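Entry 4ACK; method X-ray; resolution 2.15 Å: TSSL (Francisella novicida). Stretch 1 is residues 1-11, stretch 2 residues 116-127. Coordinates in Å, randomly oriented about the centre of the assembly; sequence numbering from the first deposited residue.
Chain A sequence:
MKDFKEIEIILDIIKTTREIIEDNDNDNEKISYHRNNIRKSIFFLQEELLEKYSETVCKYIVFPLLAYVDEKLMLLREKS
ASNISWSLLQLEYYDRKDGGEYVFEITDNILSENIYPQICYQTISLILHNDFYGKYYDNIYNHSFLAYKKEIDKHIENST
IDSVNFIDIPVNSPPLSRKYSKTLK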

# COMPACT_ATOMS: atom_id res chain seq x y z
N MET A 1 -16.51 -14.32 -5.15
CA MET A 1 -16.45 -12.92 -5.66
C MET A 1 -16.36 -11.88 -4.49
O MET A 1 -16.79 -10.70 -4.62
CB MET A 1 -17.62 -12.67 -6.64
CG MET A 1 -17.36 -13.17 -8.12
SD MET A 1 -16.61 -11.96 -9.30
CE MET A 1 -15.36 -12.92 -10.19
N LYS A 2 -15.79 -12.36 -3.38
CA LYS A 2 -15.56 -11.62 -2.11
C LYS A 2 -14.86 -10.25 -2.30
O LYS A 2 -13.71 -10.22 -2.77
CB LYS A 2 -14.66 -12.48 -1.19
CG LYS A 2 -13.11 -12.52 -1.62
CD LYS A 2 -12.04 -12.35 -0.44
CE LYS A 2 -11.75 -10.89 -0.02
NZ LYS A 2 -12.15 -10.45 1.47
N ASP A 3 -15.50 -9.13 -1.98
CA ASP A 3 -14.78 -7.85 -2.09
C ASP A 3 -14.04 -7.69 -3.43
O ASP A 3 -12.96 -7.06 -3.47
CB ASP A 3 -13.73 -7.76 -0.97
CG ASP A 3 -14.36 -7.86 0.43
OD1 ASP A 3 -15.47 -7.31 0.64
OD2 ASP A 3 -13.77 -8.51 1.30
N PHE A 4 -14.61 -8.26 -4.51
CA PHE A 4 -13.94 -8.26 -5.82
C PHE A 4 -13.75 -6.82 -6.28
O PHE A 4 -12.71 -6.43 -6.79
CB PHE A 4 -14.71 -9.13 -6.85
CG PHE A 4 -14.13 -9.13 -8.26
CD1 PHE A 4 -14.53 -8.16 -9.19
CD2 PHE A 4 -13.24 -10.11 -8.67
CE1 PHE A 4 -14.02 -8.14 -10.50
CE2 PHE A 4 -12.71 -10.10 -10.01
CZ PHE A 4 -13.11 -9.11 -10.91
N LYS A 5 -14.73 -6.00 -6.02
CA LYS A 5 -14.67 -4.66 -6.50
C LYS A 5 -13.52 -3.87 -5.80
O LYS A 5 -12.87 -2.99 -6.40
CB LYS A 5 -16.03 -4.07 -6.22
CG LYS A 5 -16.23 -2.63 -6.42
CD LYS A 5 -17.67 -2.37 -5.94
CE LYS A 5 -18.42 -1.45 -6.90
NZ LYS A 5 -19.90 -1.50 -6.67
N GLU A 6 -13.29 -4.18 -4.52
CA GLU A 6 -12.23 -3.54 -3.78
C GLU A 6 -10.89 -3.98 -4.33
O GLU A 6 -10.00 -3.14 -4.59
CB GLU A 6 -12.38 -3.83 -2.28
CG GLU A 6 -13.59 -3.11 -1.70
CD GLU A 6 -14.88 -3.99 -1.63
OE1 GLU A 6 -15.17 -4.83 -2.52
OE2 GLU A 6 -15.60 -3.86 -0.64
N ILE A 7 -10.73 -5.28 -4.49
CA ILE A 7 -9.51 -5.80 -5.03
C ILE A 7 -9.14 -5.07 -6.34
O ILE A 7 -8.01 -4.57 -6.49
CB ILE A 7 -9.53 -7.32 -5.22
CG1 ILE A 7 -9.49 -8.05 -3.88
CG2 ILE A 7 -8.31 -7.77 -6.00
CD1 ILE A 7 -8.14 -7.82 -3.09
N GLU A 8 -10.11 -4.95 -7.26
CA GLU A 8 -9.85 -4.29 -8.54
C GLU A 8 -9.36 -2.89 -8.30
O GLU A 8 -8.48 -2.41 -8.97
CB GLU A 8 -11.14 -4.23 -9.43
CG GLU A 8 -11.44 -5.52 -10.25
CD GLU A 8 -12.62 -5.30 -11.28
OE1 GLU A 8 -13.53 -4.47 -11.02
OE2 GLU A 8 -12.62 -5.98 -12.35
N ILE A 9 -9.99 -2.17 -7.40
CA ILE A 9 -9.46 -0.87 -7.13
C ILE A 9 -7.95 -0.91 -6.66
O ILE A 9 -7.14 -0.10 -7.08
CB ILE A 9 -10.31 -0.17 -6.15
CG1 ILE A 9 -11.71 0.06 -6.75
CG2 ILE A 9 -9.65 1.14 -5.72
CD1 ILE A 9 -12.67 0.82 -5.80
N ILE A 10 -7.60 -1.86 -5.80
CA ILE A 10 -6.24 -1.96 -5.25
C ILE A 10 -5.24 -2.25 -6.43
O ILE A 10 -4.23 -1.57 -6.55
CB ILE A 10 -6.18 -3.04 -4.14
CG1 ILE A 10 -6.97 -2.55 -2.89
CG2 ILE A 10 -4.72 -3.50 -3.86
CD1 ILE A 10 -7.40 -3.74 -1.95
N LEU A 11 -5.58 -3.21 -7.29
CA LEU A 11 -4.90 -3.43 -8.59
C LEU A 11 -4.79 -2.21 -9.45
O LEU A 11 -3.74 -1.94 -10.00
CB LEU A 11 -5.56 -4.55 -9.36
CG LEU A 11 -5.45 -5.89 -8.65
CD1 LEU A 11 -6.19 -7.00 -9.45
CD2 LEU A 11 -3.98 -6.26 -8.44
N TYR A 116 -9.44 -11.82 10.57
CA TYR A 116 -9.53 -10.78 9.54
C TYR A 116 -10.04 -11.27 8.21
O TYR A 116 -9.77 -12.40 7.86
CB TYR A 116 -8.14 -10.17 9.37
CG TYR A 116 -7.70 -9.45 10.60
CD1 TYR A 116 -8.10 -8.14 10.85
CD2 TYR A 116 -6.89 -10.10 11.54
CE1 TYR A 116 -7.69 -7.48 12.02
CE2 TYR A 116 -6.46 -9.44 12.69
CZ TYR A 116 -6.84 -8.14 12.91
OH TYR A 116 -6.40 -7.54 14.04
N PRO A 117 -10.74 -10.42 7.45
CA PRO A 117 -11.17 -10.87 6.14
C PRO A 117 -9.99 -11.17 5.23
O PRO A 117 -8.91 -10.61 5.43
CB PRO A 117 -11.93 -9.69 5.58
CG PRO A 117 -11.54 -8.51 6.44
CD PRO A 117 -11.26 -9.09 7.78
N GLN A 118 -10.21 -12.01 4.23
CA GLN A 118 -9.15 -12.45 3.32
C GLN A 118 -8.46 -11.30 2.57
O GLN A 118 -7.28 -11.35 2.32
CB GLN A 118 -9.71 -13.44 2.30
CG GLN A 118 -8.63 -14.21 1.59
CD GLN A 118 -8.00 -15.28 2.50
OE1 GLN A 118 -8.18 -15.30 3.75
NE2 GLN A 118 -7.26 -16.18 1.88
N ILE A 119 -9.22 -10.27 2.22
CA ILE A 119 -8.67 -9.08 1.60
C ILE A 119 -7.46 -8.39 2.38
O ILE A 119 -6.58 -7.75 1.75
CB ILE A 119 -9.77 -8.06 1.23
CG1 ILE A 119 -9.17 -6.93 0.39
CG2 ILE A 119 -10.53 -7.52 2.49
CD1 ILE A 119 -10.16 -6.05 -0.33
N CYS A 120 -7.46 -8.50 3.73
CA CYS A 120 -6.30 -8.00 4.54
C CYS A 120 -5.01 -8.66 4.11
O CYS A 120 -4.06 -7.97 3.79
CB CYS A 120 -6.52 -8.24 6.04
SG CYS A 120 -7.80 -7.16 6.67
N TYR A 121 -5.00 -10.00 4.08
CA TYR A 121 -3.85 -10.79 3.65
C TYR A 121 -3.45 -10.62 2.17
O TYR A 121 -2.23 -10.78 1.81
CB TYR A 121 -4.09 -12.27 3.98
CG TYR A 121 -4.51 -12.46 5.44
CD1 TYR A 121 -5.85 -12.36 5.82
CD2 TYR A 121 -3.56 -12.71 6.45
CE1 TYR A 121 -6.27 -12.54 7.20
CE2 TYR A 121 -3.95 -12.87 7.83
CZ TYR A 121 -5.31 -12.77 8.19
OH TYR A 121 -5.70 -12.87 9.55
N GLN A 122 -4.46 -10.41 1.29
CA GLN A 122 -4.26 -10.30 -0.15
C GLN A 122 -3.64 -8.96 -0.43
O GLN A 122 -2.82 -8.82 -1.31
CB GLN A 122 -5.60 -10.37 -0.94
CG GLN A 122 -6.32 -11.75 -0.80
CD GLN A 122 -7.70 -11.80 -1.50
OE1 GLN A 122 -8.60 -10.98 -1.24
NE2 GLN A 122 -7.87 -12.79 -2.39
N THR A 123 -4.10 -7.94 0.28
CA THR A 123 -3.52 -6.64 0.12
C THR A 123 -2.02 -6.63 0.53
O THR A 123 -1.18 -6.10 -0.23
CB THR A 123 -4.32 -5.64 0.87
OG1 THR A 123 -5.66 -5.67 0.34
CG2 THR A 123 -3.72 -4.26 0.68
N ILE A 124 -1.67 -7.28 1.66
CA ILE A 124 -0.26 -7.38 2.07
C ILE A 124 0.51 -8.20 1.04
O ILE A 124 1.56 -7.79 0.60
CB ILE A 124 -0.04 -8.00 3.48
CG1 ILE A 124 -0.77 -7.20 4.56
CG2 ILE A 124 1.49 -8.10 3.81
CD1 ILE A 124 -0.39 -5.77 4.68
N SER A 125 -0.01 -9.36 0.68
CA SER A 125 0.64 -10.24 -0.33
C SER A 125 0.95 -9.44 -1.63
O SER A 125 2.08 -9.46 -2.15
CB SER A 125 -0.29 -11.40 -0.68
OG SER A 125 0.40 -12.32 -1.47
N LEU A 126 -0.03 -8.67 -2.08
CA LEU A 126 0.16 -7.88 -3.28
C LEU A 126 1.27 -6.86 -3.17
O LEU A 126 2.14 -6.83 -4.03
CB LEU A 126 -1.15 -7.15 -3.73
CG LEU A 126 -2.23 -8.13 -4.33
CD1 LEU A 126 -3.59 -7.47 -4.37
CD2 LEU A 126 -1.88 -8.65 -5.72
N ILE A 127 1.24 -6.00 -2.14
CA ILE A 127 2.30 -5.00 -2.00
C ILE A 127 3.66 -5.68 -1.86
O ILE A 127 4.61 -5.20 -2.47
CB ILE A 127 2.03 -3.91 -0.97
CG1 ILE A 127 2.05 -4.47 0.44
CG2 ILE A 127 0.68 -3.22 -1.25
CD1 ILE A 127 2.30 -3.40 1.56

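What holds the centre of this contact together? Ile-119 is the largest single contributor, with more surface covered by the other stretch than any other residue. Its side chain points toward the first helix and meets three residues of the first helix, and two more just before it: CG1 lies 3.7 Å from CD1 of Ile-7, while CD1 lies 3.9 Å from CD1 of Ile-10 and 3.7 Å from CB of Glu-6. Ile-7 starts out sideways, but its end, in the m, m rotamer, comes nearer the second helix.

How does the packing continue along the helices? The two run nearly parallel, 15° apart in direction, with axes 11.2 Å apart at closest approach, so side chains must fill the space between them. Two turns beyond Ile-119, Leu-126 takes over: its CD1 is 4.2 Å from CG2 of Ile-10, and its CD2 is 4.2 Å from CD2 of Leu-11. Ile-10 thus touches both Ile-119 and Leu-126.

What does Thr-123 do among these hydrocarbons? Its OG1 donates a hydrogen bond to O of Ile-119, 2.7 Å away, one turn back in its own helix. The same OG1 lies 3.5 Å from CD1 of Ile-10, a van der Waals contact.

What happens at the polar edge? Lys-2 reaches over the start of the second helix, its CD 3.8 Å from CB of Gln-118 and its CE 3.4 Å from OE1 of Gln-122. Its NZ approaches N of Ile-119 to 3.0 Å, yet both are donors and no hydrogen bond forms. The charge is instead answered within its own stretch, by a salt bridge from NZ to OD2 of Asp-3 at 2.5 Å. That same OD2 lies 3.6 Å from CG2 of Ile-119. No hydrogen bond or salt bridge joins the two stretches, which meet through packing alone.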